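Methionine import ATP-binding protein metN 2 (Enterococcus faecalis, PDB 2QSW) is the ATP-binding subunit of an ABC-type import system, represented here by its C-terminal NIL domain of the ACT-like clan. Local coordinates at residues 86-89 with 93-96. Numbering follows the deposited sequence.
Sequences GLRK and ETEV. With ZN (zinc ion), chain B.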
loop_
_atom_site.group_PDB
_atom_site.type_symbol
_atom_site.label_atom_id
_atom_site.label_comp_id
_atom_site.label_asym_id
_atom_site.label_seq_id
_atom_site.Cartn_x
_atom_site.Cartn_y
_atom_site.Cartn_z
ATOM N N GLY A 86 -8.926 5.128 -2.395
ATOM C CA GLY A 86 -9.705 6.371 -2.447
ATOM C C GLY A 86 -8.867 7.594 -2.095
ATOM O O GLY A 86 -8.849 8.603 -2.829
ATOM N N LEU A 87 -8.139 7.503 -0.985
ATOM C CA LEU A 87 -7.188 8.540 -0.573
ATOM C C LEU A 87 -6.209 8.856 -1.680
ATOM O O LEU A 87 -5.968 10.021 -2.021
ATOM C CB LEU A 87 -6.464 8.112 0.710
ATOM C CG LEU A 87 -7.304 8.222 2.010
ATOM C CD1 LEU A 87 -6.675 7.404 3.135
ATOM C CD2 LEU A 87 -7.541 9.726 2.409
ATOM N N ARG A 88 -5.630 7.817 -2.282
ATOM C CA ARG A 88 -4.654 8.030 -3.356
ATOM C C ARG A 88 -5.272 8.779 -4.520
ATOM O O ARG A 88 -4.666 9.687 -5.081
ATOM C CB ARG A 88 -4.109 6.701 -3.846
ATOM C CG ARG A 88 -3.157 6.085 -2.838
ATOM C CD ARG A 88 -2.904 4.641 -3.159
ATOM N NE ARG A 88 -1.988 4.034 -2.210
ATOM C CZ ARG A 88 -1.842 2.726 -2.059
ATOM N NH1 ARG A 88 -2.538 1.893 -2.821
ATOM N NH2 ARG A 88 -0.999 2.255 -1.155
ATOM N N LYS A 89 -6.483 8.405 -4.885
ATOM C CA LYS A 89 -7.189 9.043 -6.012
ATOM C C LYS A 89 -7.553 10.497 -5.711
ATOM O O LYS A 89 -7.595 11.345 -6.611
ATOM C CB LYS A 89 -8.423 8.231 -6.399
ATOM C CG LYS A 89 -8.034 6.858 -7.030
ATOM C CD LYS A 89 -9.263 5.975 -7.381
ATOM C CE LYS A 89 -9.976 5.440 -6.125
ATOM N NZ LYS A 89 -11.025 4.480 -6.420
ATOM N N GLU A 93 -1.185 10.684 -1.039
ATOM C CA GLU A 93 -0.328 9.488 -1.128
ATOM C C GLU A 93 -0.437 8.700 0.179
ATOM O O GLU A 93 -0.328 9.254 1.265
ATOM C CB GLU A 93 1.108 9.842 -1.379
ATOM C CG GLU A 93 1.391 10.443 -2.742
ATOM C CD GLU A 93 1.391 11.972 -2.768
ATOM O OE1 GLU A 93 0.739 12.594 -1.890
ATOM O OE2 GLU A 93 2.059 12.544 -3.641
ATOM N N THR A 94 -0.701 7.404 0.072
ATOM C CA THR A 94 -1.052 6.592 1.219
ATOM C C THR A 94 -0.362 5.253 1.085
ATOM O O THR A 94 -0.364 4.644 0.021
ATOM C CB THR A 94 -2.578 6.422 1.289
ATOM O OG1 THR A 94 -3.224 7.711 1.333
ATOM C CG2 THR A 94 -2.987 5.628 2.540
ATOM N N GLU A 95 0.217 4.798 2.172
ATOM C CA GLU A 95 0.706 3.442 2.210
ATOM C C GLU A 95 0.620 2.776 3.568
ATOM O O GLU A 95 0.722 3.409 4.602
ATOM C CB GLU A 95 2.074 3.359 1.650
ATOM C CG GLU A 95 3.125 4.005 2.424
ATOM C CD GLU A 95 4.546 3.649 1.842
ATOM O OE1 GLU A 95 4.703 3.633 0.608
ATOM O OE2 GLU A 95 5.511 3.365 2.601
ATOM N N VAL A 96 0.398 1.465 3.510
ATOM C CA VAL A 96 0.244 0.643 4.688
ATOM C C VAL A 96 1.630 0.444 5.276
ATOM O O VAL A 96 2.513 -0.106 4.633
ATOM C CB VAL A 96 -0.394 -0.740 4.324
ATOM C CG1 VAL A 96 -0.427 -1.631 5.543
ATOM C CG2 VAL A 96 -1.779 -0.535 3.758
HETATM ZN ZN ZN B . 0.802 14.549 -2.130
HETATM O O HOH W 1 -0.895 14.802 -0.883
#
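With CG set beside its backbone N (chi1 -73°) and the chain extended from CG to NE, R88 runs from the last turn of helix 77-89 along to T94, whose carbonyl it grips side-on. The setting is the closing helix-to-strand connection of an ACT-like alpha/beta fold: after three residues the chain re-enters the antiparallel sheet as strand 93-96, at its edge within this chain and next to 24-31. In the conformer described here, one of two modelled for R88, two nitrogens converge on one acceptor, R88 NE at 2.8 Å and R88 NH2 at 2.7 Å from T94 O. That oxygen lies close to the guanidinium plane, so the group meets it edge-on, and both donors come from the same face of the carbonyl plane. N-H to acceptor angles of 141° and 144° are bent, as expected when NE and NH2 of one guanidinium converge on a single oxygen. The remaining nitrogen, NH1, forms a salt bridge with E85, which should further limit rotation of the guanidinium.

One residue earlier on the helix, L87 CB packs 3.3 Å from T94 OG1, the two side chains crossing at about a right angle; the hydroxyl itself is hydrogen-bonded with V92 O. L87 also reaches L28, I39 and I43, joining helix and sheet in the core. The CB of E93 is directed away from the helix, and its carboxylate binds a zinc ion shared with H31 and E33: E93 OE1 lies 2.0 Å from the metal, and a water completes the observed ligands at 2.1 Å from the zinc.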